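Long-range contacts in serpin-12 (Manduca sexta, PDB 6CJ7), which probably inhibits serine proteases by the serpin mechanism and so controls the prophenoloxidase activation system in larval hemolymph: residues M219-V224 and L238-S243; D280-P285 and S317-A322. All blocks are in the same frame, centred on the assembly; numbering follows the deposited sequence.

Contact 1. Residues M219-V224 and L238-S243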
# COMPACT_ATOMS: atom_id res chain seq x y z
N MET A 219 22.92 -4.64 -4.56
CA MET A 219 23.24 -5.91 -5.21
C MET A 219 22.02 -6.47 -5.95
O MET A 219 21.57 -7.59 -5.71
CB MET A 219 23.77 -6.93 -4.20
CG MET A 219 24.97 -6.46 -3.39
SD MET A 219 25.91 -7.86 -2.73
CE MET A 219 25.08 -8.14 -1.15
N ALA A 220 21.49 -5.66 -6.87
CA ALA A 220 20.21 -6.00 -7.48
C ALA A 220 20.08 -5.33 -8.84
O ALA A 220 20.65 -4.26 -9.08
CB ALA A 220 19.04 -5.59 -6.58
N LYS A 221 19.32 -5.98 -9.72
CA LYS A 221 18.93 -5.38 -10.99
C LYS A 221 17.61 -4.65 -10.81
O LYS A 221 16.77 -5.04 -10.00
CB LYS A 221 18.78 -6.45 -12.08
CG LYS A 221 20.05 -7.12 -12.51
CD LYS A 221 19.70 -8.26 -13.46
CE LYS A 221 20.94 -8.98 -13.95
NZ LYS A 221 20.60 -9.96 -15.02
N VAL A 222 17.43 -3.58 -11.59
CA VAL A 222 16.25 -2.72 -11.52
C VAL A 222 15.72 -2.50 -12.93
O VAL A 222 16.49 -2.20 -13.84
CB VAL A 222 16.59 -1.36 -10.87
CG1 VAL A 222 15.36 -0.44 -10.86
CG2 VAL A 222 17.14 -1.56 -9.46
N VAL A 223 14.40 -2.63 -13.10
CA VAL A 223 13.74 -2.15 -14.32
C VAL A 223 12.51 -1.34 -13.92
O VAL A 223 11.84 -1.65 -12.93
CB VAL A 223 13.37 -3.32 -15.28
CG1 VAL A 223 12.23 -4.17 -14.75
CG2 VAL A 223 13.05 -2.78 -16.67
N VAL A 224 12.25 -0.26 -14.66
CA VAL A 224 11.11 0.63 -14.44
C VAL A 224 10.14 0.44 -15.59
O VAL A 224 10.47 0.73 -16.75
CB VAL A 224 11.56 2.10 -14.35
CG1 VAL A 224 10.35 3.01 -14.16
CG2 VAL A 224 12.58 2.30 -13.24
N LEU A 238 15.39 -7.01 -8.46
CA LEU A 238 15.68 -8.43 -8.48
C LEU A 238 17.06 -8.67 -7.86
O LEU A 238 18.06 -8.17 -8.39
CB LEU A 238 15.65 -8.95 -9.91
CG LEU A 238 15.87 -10.42 -10.22
CD1 LEU A 238 14.78 -11.28 -9.63
CD2 LEU A 238 15.94 -10.61 -11.73
N PRO A 239 17.17 -9.41 -6.75
CA PRO A 239 18.48 -9.63 -6.14
C PRO A 239 19.38 -10.40 -7.08
O PRO A 239 18.94 -11.27 -7.83
CB PRO A 239 18.16 -10.44 -4.88
CG PRO A 239 16.71 -10.34 -4.68
CD PRO A 239 16.08 -10.10 -6.03
N LEU A 240 20.66 -10.06 -7.04
CA LEU A 240 21.64 -10.87 -7.74
C LEU A 240 21.86 -12.19 -6.99
O LEU A 240 21.43 -12.36 -5.85
CB LEU A 240 22.96 -10.11 -7.89
CG LEU A 240 22.81 -8.71 -8.49
CD1 LEU A 240 24.14 -7.96 -8.45
CD2 LEU A 240 22.26 -8.78 -9.90
N LYS A 241 22.53 -13.13 -7.67
CA LYS A 241 22.78 -14.45 -7.10
C LYS A 241 23.41 -14.37 -5.72
O LYS A 241 23.12 -15.20 -4.86
CB LYS A 241 23.67 -15.25 -8.05
CG LYS A 241 24.85 -14.45 -8.61
CD LYS A 241 25.94 -15.36 -9.17
CE LYS A 241 26.97 -14.58 -9.98
NZ LYS A 241 28.08 -14.02 -9.16
N SER A 242 24.26 -13.37 -5.49
CA SER A 242 24.99 -13.21 -4.24
C SER A 242 24.12 -12.74 -3.09
O SER A 242 24.62 -12.64 -1.96
CB SER A 242 26.15 -12.23 -4.44
OG SER A 242 25.67 -10.99 -4.93
N SER A 243 22.84 -12.43 -3.32
CA SER A 243 22.02 -11.82 -2.29
C SER A 243 20.66 -12.51 -2.27
O SER A 243 20.43 -13.51 -2.95
CB SER A 243 21.89 -10.31 -2.52
OG SER A 243 21.23 -9.69 -1.43
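Met-219 offers its carbonyl to Leu-240 from a left-handed backbone conformation (phi 51°). Together with Ala-220 it faces a single residue at the end of strand 198-215, which identifies a G1 beta bulge where strand 220-226 begins. Leu-240 N meets Met-219 O at 2.9 Å in a nearly straight bond (174° at the hydrogen), although the donor stands somewhat out of the carbonyl plane. The Leu-240 side chain leans on that same peptide group: with CG anti to its own carbonyl carbon (chi1 -51°), CG comes to 3.2 Å from Met-219 O. Its CD2 branch continues to Lys-221, lying 3.8 Å from Lys-221 CG, where the two side chains cross at about a right angle. The lysine then runs on, extended, to bring NZ to Tyr-352 O.

On its other edge the strand pairs antiparallel with 238-239. Lys-221 and Leu-238 form a hydrogen-bonded pair, Lys-221 N reaching Leu-238 O at 2.9 Å and Leu-238 N reaching Lys-221 O at 2.9 Å. Ala-220 and Pro-239 form the non-hydrogen-bonded pair, in which Pro-239 needs no N-H towards Ala-220, and Ala-220 CA makes a CH-O contact of 3.2 Å with Leu-238 O. Past Pro-239 the chain enters a type I turn, closed by Ser-243 N to Leu-240 O at 2.9 Å. Met-219, bent at its last torsion, brings CE to 4.1 Å from Ser-243 CB, at the last residue of this turn.

Phe-353 packs against both Lys-221 and Leu-238 on their face of the sheet. Main-chain bonds thus carry the polar pairing at this open end of the hairpin, while the side chains meeting across it add mainly apolar contact; Lys-221 ties its charged end to strand 351-354.

Contact 2. Residues D280-P285 and S317-A322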
# COMPACT_ATOMS: atom_id res chain seq x y z
N ASP A 280 -4.99 -8.73 3.38
CA ASP A 280 -5.84 -8.10 4.39
C ASP A 280 -5.09 -8.12 5.71
O ASP A 280 -4.69 -9.20 6.18
CB ASP A 280 -7.18 -8.83 4.54
CG ASP A 280 -7.93 -8.95 3.24
OD1 ASP A 280 -8.42 -10.07 2.97
OD2 ASP A 280 -8.05 -7.95 2.51
N ILE A 281 -4.92 -6.95 6.34
CA ILE A 281 -3.96 -6.78 7.42
C ILE A 281 -4.61 -6.08 8.60
O ILE A 281 -5.18 -5.00 8.46
CB ILE A 281 -2.74 -5.96 6.96
CG1 ILE A 281 -2.03 -6.65 5.80
CG2 ILE A 281 -1.81 -5.75 8.12
CD1 ILE A 281 -0.98 -5.77 5.16
N ASN A 282 -4.49 -6.70 9.77
CA ASN A 282 -4.80 -6.05 11.04
C ASN A 282 -3.54 -5.34 11.52
O ASN A 282 -2.54 -5.99 11.85
CB ASN A 282 -5.30 -7.10 12.03
CG ASN A 282 -5.57 -6.54 13.41
OD1 ASN A 282 -5.20 -5.41 13.75
ND2 ASN A 282 -6.20 -7.36 14.24
N LEU A 283 -3.58 -4.01 11.53
CA LEU A 283 -2.39 -3.21 11.81
C LEU A 283 -2.09 -3.03 13.29
O LEU A 283 -1.03 -2.48 13.62
CB LEU A 283 -2.52 -1.83 11.16
CG LEU A 283 -2.49 -1.85 9.63
CD1 LEU A 283 -2.93 -0.48 9.14
CD2 LEU A 283 -1.11 -2.19 9.09
N GLU A 284 -2.95 -3.48 14.20
CA GLU A 284 -2.68 -3.20 15.61
C GLU A 284 -1.37 -3.81 16.09
O GLU A 284 -0.59 -3.09 16.75
CB GLU A 284 -3.87 -3.66 16.47
CG GLU A 284 -3.65 -3.41 17.97
CD GLU A 284 -4.72 -4.04 18.84
OE1 GLU A 284 -5.40 -4.99 18.40
OE2 GLU A 284 -4.88 -3.59 19.98
N PRO A 285 -1.04 -5.08 15.81
CA PRO A 285 0.27 -5.59 16.26
C PRO A 285 1.46 -4.76 15.79
O PRO A 285 2.35 -4.45 16.60
CB PRO A 285 0.30 -7.02 15.67
CG PRO A 285 -1.12 -7.40 15.57
CD PRO A 285 -1.85 -6.14 15.19
N SER A 317 -10.17 -1.02 16.00
CA SER A 317 -9.62 -1.85 14.94
C SER A 317 -9.02 -0.92 13.89
O SER A 317 -9.59 0.13 13.59
CB SER A 317 -10.71 -2.73 14.30
OG SER A 317 -11.13 -3.73 15.22
N ALA A 318 -7.86 -1.30 13.36
CA ALA A 318 -7.19 -0.57 12.29
C ALA A 318 -6.88 -1.59 11.21
O ALA A 318 -6.05 -2.48 11.41
CB ALA A 318 -5.92 0.12 12.78
N LEU A 319 -7.58 -1.49 10.07
CA LEU A 319 -7.59 -2.54 9.07
C LEU A 319 -7.15 -1.99 7.73
O LEU A 319 -7.60 -0.91 7.31
CB LEU A 319 -8.99 -3.16 8.95
CG LEU A 319 -9.57 -3.67 10.27
CD1 LEU A 319 -11.01 -4.13 10.10
CD2 LEU A 319 -8.70 -4.80 10.79
N HIS A 320 -6.27 -2.73 7.05
CA HIS A 320 -5.73 -2.33 5.77
C HIS A 320 -5.84 -3.48 4.78
O HIS A 320 -5.56 -4.63 5.11
CB HIS A 320 -4.25 -1.92 5.90
CG HIS A 320 -3.56 -1.67 4.59
ND1 HIS A 320 -4.09 -0.85 3.61
CD2 HIS A 320 -2.40 -2.15 4.08
CE1 HIS A 320 -3.27 -0.84 2.56
NE2 HIS A 320 -2.23 -1.60 2.83
N SER A 321 -6.26 -3.17 3.56
CA SER A 321 -6.27 -4.17 2.50
C SER A 321 -5.61 -3.58 1.26
O SER A 321 -5.79 -2.40 0.95
CB SER A 321 -7.68 -4.64 2.15
OG SER A 321 -7.63 -5.60 1.09
N ALA A 322 -4.87 -4.42 0.54
CA ALA A 322 -4.13 -3.98 -0.63
C ALA A 322 -4.22 -5.06 -1.69
O ALA A 322 -3.93 -6.23 -1.40
CB ALA A 322 -2.66 -3.70 -0.29
O HOH W 1 -6.96 -3.70 14.68
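Ile-281 and His-320 form the hydrogen-bonded pair of this antiparallel contact, whose strand directions differ by 159°. Ile-281 N lies 2.7 Å from His-320 O, and His-320 N returns the bond to Ile-281 O at 2.9 Å. Leu-283 N adds a bond to Ala-318 O at 2.9 Å.

Among polar side chains, Ser-321 OG, anti to its backbone N (chi1 179°), meets Asp-280 OD2 at 2.8 Å, nearly along the C-O axis; Lys-278 forms a salt bridge with the same carboxylate. The hydroxyl also bonds Ala-279 O; an alanine in place of Ser-321 would probably leave Asp-280 OD2 with Lys-278 but without the hydroxyl, and Ala-279 O without that partner. Asn-282 OD1 caps the following helix through Glu-284 N (3.0 Å) and takes a bond from a water that accepts from Ala-318 N.

Apolar contact centres on His-320: Ile-281 CD1 lies 4.0 Å from His-320 CD2, the side chains side by side, and Leu-283 CD1 touches His-320 CB at 3.8 Å.

Asn-169 O holds the imidazole at ND1 and Ser-39 N at NE2, as in the serpin shutter region. Strand 317-326 thus lies between strands 265-282 and 165-174, with strand 36-38 and helix 40-51 against the histidine.

Contact 1 closes before contact 2 opens along the chain. Their centres lie 30 Å apart and their nearest atoms about 19 Å, so they do not touch. Strands connect them indirectly: strand 220-226 of contact 1 pairs with strand 198-215, which pairs with strand 265-282 of contact 2. Contact 1 belongs to the hairpin 220-226/232-239, probably part of serpin sheet B; contact 2 lies in the main sheet A. There strand 317-326 still pairs directly with strand 165-174, and it precedes the unmodelled residues 332-346. This is consistent with a native serpin whose reactive-centre loop has not been inserted between these two strands.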